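Local coordinates for protein endoglucanase (Clostridium thermocellum, PDB 2E4T) that hydrolyses internal beta-1,4-glucosidic bonds of cellulose and xyloglucan, being the family 44 endoglucanase module of a larger multidomain enzyme, at residues A40-G45 and A356-D361; Y224-G229 and G385-T390. All coordinates share one frame; numbering follows the deposited sequence.

Contact 1 (A40-G45 and A356-D361)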
loop_
_atom_site.group_PDB
_atom_site.type_symbol
_atom_site.label_atom_id
_atom_site.label_comp_id
_atom_site.label_asym_id
_atom_site.label_seq_id
_atom_site.Cartn_x
_atom_site.Cartn_y
_atom_site.Cartn_z
ATOM N N ALA A 40 0.576 9.261 0.269
ATOM C CA ALA A 40 0.753 8.613 1.567
ATOM C C ALA A 40 2.232 8.161 1.610
ATOM O O ALA A 40 2.833 7.837 0.595
ATOM C CB ALA A 40 -0.182 7.395 1.754
ATOM N N LYS A 41 2.766 8.174 2.852
ATOM C CA LYS A 41 4.097 7.638 3.108
ATOM C C LYS A 41 4.003 6.643 4.255
ATOM O O LYS A 41 3.472 6.971 5.323
ATOM C CB LYS A 41 5.092 8.754 3.474
ATOM C CG LYS A 41 5.576 9.557 2.292
ATOM C CD LYS A 41 6.296 8.749 1.199
ATOM C CE LYS A 41 7.465 7.907 1.660
ATOM N NZ LYS A 41 8.610 8.728 2.189
ATOM N N ARG A 42 4.558 5.446 4.026
ATOM C CA ARG A 42 4.634 4.407 5.055
ATOM C C ARG A 42 6.079 4.217 5.497
ATOM O O ARG A 42 6.964 4.022 4.663
ATOM C CB ARG A 42 4.111 3.076 4.491
ATOM C CG ARG A 42 4.358 1.884 5.433
ATOM C CD ARG A 42 3.647 0.670 4.896
ATOM N NE ARG A 42 3.818 -0.550 5.671
ATOM C CZ ARG A 42 4.655 -1.539 5.388
ATOM N NH1 ARG A 42 5.591 -1.418 4.462
ATOM N NH2 ARG A 42 4.482 -2.685 6.084
ATOM N N PHE A 43 6.249 4.275 6.846
ATOM C CA PHE A 43 7.482 3.864 7.512
ATOM C C PHE A 43 7.252 2.426 7.962
ATOM O O PHE A 43 6.492 2.207 8.918
ATOM C CB PHE A 43 7.725 4.796 8.710
ATOM C CG PHE A 43 8.869 4.383 9.595
ATOM C CD1 PHE A 43 10.204 4.602 9.191
ATOM C CD2 PHE A 43 8.639 3.817 10.848
ATOM C CE1 PHE A 43 11.273 4.235 10.010
ATOM C CE2 PHE A 43 9.731 3.492 11.706
ATOM C CZ PHE A 43 11.015 3.708 11.267
ATOM N N GLY A 44 7.775 1.461 7.198
ATOM C CA GLY A 44 7.435 0.080 7.451
ATOM C C GLY A 44 8.449 -0.830 6.805
ATOM O O GLY A 44 9.486 -0.401 6.296
ATOM N N GLY A 45 8.136 -2.138 6.810
ATOM C CA GLY A 45 9.031 -3.128 6.290
ATOM C C GLY A 45 9.989 -3.675 7.354
ATOM O O GLY A 45 9.897 -3.335 8.543
ATOM N N ALA A 356 -6.062 -1.845 3.030
ATOM C CA ALA A 356 -4.858 -1.203 2.517
ATOM C C ALA A 356 -3.903 -2.266 1.981
ATOM O O ALA A 356 -3.768 -3.353 2.551
ATOM C CB ALA A 356 -4.157 -0.389 3.609
ATOM N N ILE A 357 -3.206 -1.889 0.898
ATOM C CA ILE A 357 -2.159 -2.721 0.284
ATOM C C ILE A 357 -0.858 -1.959 0.531
ATOM O O ILE A 357 -0.506 -1.043 -0.209
ATOM C CB ILE A 357 -2.404 -2.978 -1.212
ATOM C CG1 ILE A 357 -3.862 -3.389 -1.495
ATOM C CG2 ILE A 357 -1.386 -3.971 -1.695
ATOM C CD1 ILE A 357 -4.345 -4.653 -0.819
ATOM N N THR A 358 -0.169 -2.314 1.647
ATOM C CA THR A 358 0.910 -1.467 2.134
ATOM C C THR A 358 2.302 -1.817 1.555
ATOM O O THR A 358 3.252 -1.048 1.775
ATOM C CB THR A 358 0.951 -1.439 3.661
ATOM O OG1 THR A 358 1.170 -2.751 4.143
ATOM C CG2 THR A 358 -0.270 -0.734 4.222
ATOM N N GLU A 359 2.397 -2.910 0.799
ATOM C CA GLU A 359 3.541 -3.145 -0.062
ATOM C C GLU A 359 3.000 -3.868 -1.292
ATOM O O GLU A 359 2.154 -4.779 -1.166
ATOM C CB GLU A 359 4.641 -4.027 0.532
ATOM C CG GLU A 359 5.296 -3.425 1.751
ATOM C CD GLU A 359 6.422 -4.243 2.351
ATOM O OE1 GLU A 359 7.005 -5.114 1.643
ATOM O OE2 GLU A 359 6.768 -3.968 3.540
ATOM N N TYR A 360 3.517 -3.523 -2.466
ATOM C CA TYR A 360 3.249 -4.225 -3.695
ATOM C C TYR A 360 4.296 -3.719 -4.706
ATOM O O TYR A 360 4.897 -2.635 -4.537
ATOM C CB TYR A 360 1.822 -3.967 -4.239
ATOM C CG TYR A 360 1.572 -2.518 -4.639
ATOM C CD1 TYR A 360 1.785 -2.119 -5.950
ATOM C CD2 TYR A 360 1.176 -1.569 -3.717
ATOM C CE1 TYR A 360 1.630 -0.818 -6.360
ATOM C CE2 TYR A 360 0.991 -0.229 -4.102
ATOM C CZ TYR A 360 1.238 0.132 -5.415
ATOM O OH TYR A 360 1.116 1.426 -5.853
ATOM N N ASP A 361 4.477 -4.496 -5.785
ATOM C CA ASP A 361 5.376 -4.136 -6.902
ATOM C C ASP A 361 5.056 -5.102 -8.011
ATOM O O ASP A 361 5.215 -6.312 -7.840
ATOM C CB ASP A 361 6.821 -4.263 -6.452
ATOM C CG ASP A 361 7.842 -4.048 -7.576
ATOM O OD1 ASP A 361 7.481 -3.511 -8.637
ATOM O OD2 ASP A 361 9.057 -4.387 -7.340
#
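NH1 of R42 is gripped by two oxygens, OE2 of E359 and OD1 of N31. The salt bridge from R42 NH1 to E359 OE2 is 3.0 Å long, with an N-H...O angle of 157°. It uses the anti lone pair of the carboxylate oxygen, and the acceptor lies close to the guanidinium plane. The two flat groups lie 66° apart, and a single oxygen of E359 makes the bond; its OE1 goes to the hydroxyl of Y285. NH2 of R42 turns to OD1 of N185, so E359, N31 and N185 together fix the rotation of the arginine end. The side chain gets there as a straight rod: CG stands anti to the backbone N (chi1 171°) and the chain stays extended to NE. It passes T358, whose CB is 3.6 Å from R42 NE. T358 OG1, bonded to D281, sits 3.5 Å above one face of the guanidinium, offset toward its rim, while CA of G44 covers the opposite face over its centre at 3.7 Å. CA of G45 packs 3.7 Å from E359 OE2. This buried polar network links the second and seventh strands across the interior of a TIM barrel. E359, at the C-terminal end of the seventh strand, is where related glycosidase barrels carry the nucleophile, which is consistent with such a role here; N185, just after the fourth strand, lies beside it.

Contact 2 (Y224-G229 and G385-T390); sequences YAEIFG and GVYLAT
F228 and L388, the pair with the nearest CA atoms at 10.3 Å, lie on strands 226-232 and 388-391, the fifth and eighth of the TIM barrel, which are not neighbours and meet through their side chains alone. Segment 385-390 follows helix 368-384 through a Schellman motif at G385 before entering its strand. Near the N-terminal ends of the two strands, E226 and Y387 reach for each other from opposite directions. Y387 OH donates to E226 OE1 over 2.6 Å, a short bond taken on the syn lone pair, and the carboxylate plane stands 79° from the ring plane. OE1 lies at the edge of the ring, near its plane. Y387 holds its ring out across the barrel because CG is anti to the backbone N (chi1 177°). The carboxylate is further held by the hydroxyl of Y104, also on OE1, and by a salt bridge from OE2 to K354, which would be expected to stabilise its negative charge. Deeper in, F228 CZ approaches the edge of the Y387 ring, 4.3 Å from CE2, and packs 4.0 Å from L388 CD1. The side chains of F228 and L388 cross at about a right angle, and A356 of the seventh strand touches both. Within its own strand the F228 ring has a carbonyl oxygen at its edge and in plane, E226 O lying 3.6 Å from F228 CD1.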
loop_
_atom_site.group_PDB
_atom_site.type_symbol
_atom_site.label_atom_id
_atom_site.label_comp_id
_atom_site.label_asym_id
_atom_site.label_seq_id
_atom_site.Cartn_x
_atom_site.Cartn_y
_atom_site.Cartn_z
ATOM N N TYR A 224 -8.022 9.187 17.722
ATOM C CA TYR A 224 -8.349 9.417 16.317
ATOM C C TYR A 224 -7.416 8.647 15.393
ATOM O O TYR A 224 -7.645 8.620 14.161
ATOM C CB TYR A 224 -8.224 10.929 15.995
ATOM C CG TYR A 224 -9.093 11.711 16.940
ATOM C CD1 TYR A 224 -10.455 11.766 16.801
ATOM C CD2 TYR A 224 -8.536 12.370 18.023
ATOM C CE1 TYR A 224 -11.243 12.466 17.757
ATOM C CE2 TYR A 224 -9.279 13.087 18.970
ATOM C CZ TYR A 224 -10.634 13.094 18.842
ATOM O OH TYR A 224 -11.417 13.778 19.747
ATOM N N ALA A 225 -6.355 8.042 15.921
ATOM C CA ALA A 225 -5.387 7.355 15.058
ATOM C C ALA A 225 -5.987 6.054 14.535
ATOM O O ALA A 225 -6.715 5.358 15.262
ATOM C CB ALA A 225 -4.118 7.082 15.862
ATOM N N GLU A 226 -5.633 5.723 13.300
ATOM C CA GLU A 226 -6.110 4.481 12.681
ATOM C C GLU A 226 -5.082 3.385 12.882
ATOM O O GLU A 226 -3.883 3.613 12.630
ATOM C CB GLU A 226 -6.363 4.722 11.188
ATOM C CG GLU A 226 -7.606 5.550 10.998
ATOM C CD GLU A 226 -7.932 5.862 9.546
ATOM O OE1 GLU A 226 -7.020 6.174 8.750
ATOM O OE2 GLU A 226 -9.111 5.788 9.194
ATOM N N ILE A 227 -5.573 2.213 13.281
ATOM C CA ILE A 227 -4.715 1.038 13.454
ATOM C C ILE A 227 -4.860 0.124 12.256
ATOM O O ILE A 227 -5.970 -0.271 11.842
ATOM C CB ILE A 227 -5.122 0.302 14.780
ATOM C CG1 ILE A 227 -4.700 1.128 15.986
ATOM C CG2 ILE A 227 -4.545 -1.115 14.797
ATOM C CD1 ILE A 227 -3.128 1.083 16.238
ATOM N N PHE A 228 -3.680 -0.228 11.700
ATOM C CA PHE A 228 -3.536 -1.085 10.535
ATOM C C PHE A 228 -2.928 -2.426 10.965
ATOM O O PHE A 228 -1.928 -2.446 11.709
ATOM C CB PHE A 228 -2.514 -0.455 9.540
ATOM C CG PHE A 228 -2.982 0.762 8.790
ATOM C CD1 PHE A 228 -3.367 1.925 9.446
ATOM C CD2 PHE A 228 -2.992 0.748 7.395
ATOM C CE1 PHE A 228 -3.752 3.054 8.735
ATOM C CE2 PHE A 228 -3.359 1.889 6.682
ATOM C CZ PHE A 228 -3.757 3.050 7.367
ATOM N N GLY A 229 -3.484 -3.524 10.451
ATOM C CA GLY A 229 -2.855 -4.808 10.647
ATOM C C GLY A 229 -3.555 -5.832 9.779
ATOM O O GLY A 229 -4.648 -5.567 9.260
ATOM N N GLY A 385 -12.361 0.481 -4.085
ATOM C CA GLY A 385 -12.523 0.943 -2.719
ATOM C C GLY A 385 -11.384 0.685 -1.777
ATOM O O GLY A 385 -11.600 0.759 -0.541
ATOM N N VAL A 386 -10.165 0.470 -2.282
ATOM C CA VAL A 386 -9.019 0.414 -1.386
ATOM C C VAL A 386 -8.810 1.778 -0.749
ATOM O O VAL A 386 -8.992 2.819 -1.377
ATOM C CB VAL A 386 -7.768 -0.058 -2.192
ATOM C CG1 VAL A 386 -6.502 0.058 -1.424
ATOM C CG2 VAL A 386 -7.993 -1.480 -2.689
ATOM N N TYR A 387 -8.441 1.765 0.551
ATOM C CA TYR A 387 -8.287 2.994 1.320
ATOM C C TYR A 387 -6.895 3.631 1.214
ATOM O O TYR A 387 -6.749 4.862 1.136
ATOM C CB TYR A 387 -8.562 2.660 2.792
ATOM C CG TYR A 387 -8.370 3.803 3.738
ATOM C CD1 TYR A 387 -9.169 4.952 3.661
ATOM C CD2 TYR A 387 -7.412 3.729 4.749
ATOM C CE1 TYR A 387 -8.992 5.998 4.560
ATOM C CE2 TYR A 387 -7.272 4.769 5.683
ATOM C CZ TYR A 387 -8.089 5.887 5.586
ATOM O OH TYR A 387 -8.001 6.932 6.476
ATOM N N LEU A 388 -5.856 2.802 1.256
ATOM C CA LEU A 388 -4.483 3.309 1.269
ATOM C C LEU A 388 -3.650 2.261 0.545
ATOM O O LEU A 388 -3.885 1.055 0.687
ATOM C CB LEU A 388 -4.005 3.557 2.711
ATOM C CG LEU A 388 -2.564 4.050 2.876
ATOM C CD1 LEU A 388 -2.445 4.980 4.070
ATOM C CD2 LEU A 388 -1.561 2.904 3.023
ATOM N N ALA A 389 -2.628 2.729 -0.207
ATOM C CA ALA A 389 -1.684 1.784 -0.808
ATOM C C ALA A 389 -0.351 2.500 -0.903
ATOM O O ALA A 389 -0.276 3.701 -1.146
ATOM C CB ALA A 389 -2.185 1.284 -2.165
ATOM N N THR A 390 0.709 1.685 -0.734
ATOM C CA THR A 390 2.071 2.206 -0.762
ATOM C C THR A 390 2.980 1.232 -1.526
ATOM O O THR A 390 3.243 0.113 -1.060
ATOM C CB THR A 390 2.597 2.522 0.700
ATOM O OG1 THR A 390 2.234 1.483 1.598
ATOM C CG2 THR A 390 1.994 3.794 1.233
#

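From the N terminus, the chain lays down strand 40-43, reaches strand 226-232, and then runs on to strand 354-360, where contact 1 closes a loop of 310 residues. Contact 2 opens inside that loop and closes after it, at 385-390, so the two cross rather than nest. Contact 1 thus ties the second barrel strand to the seventh, and contact 2 the fifth to the eighth. Their later segments are linked by a short loop and helix 368-384 and lie side by side in the sheet, where T390 OG1 bonds to T358 O at 2.7 Å and I357 N probably bonds to L388 O at 3.0 Å. With centres about 10 Å apart, both span the barrel interior.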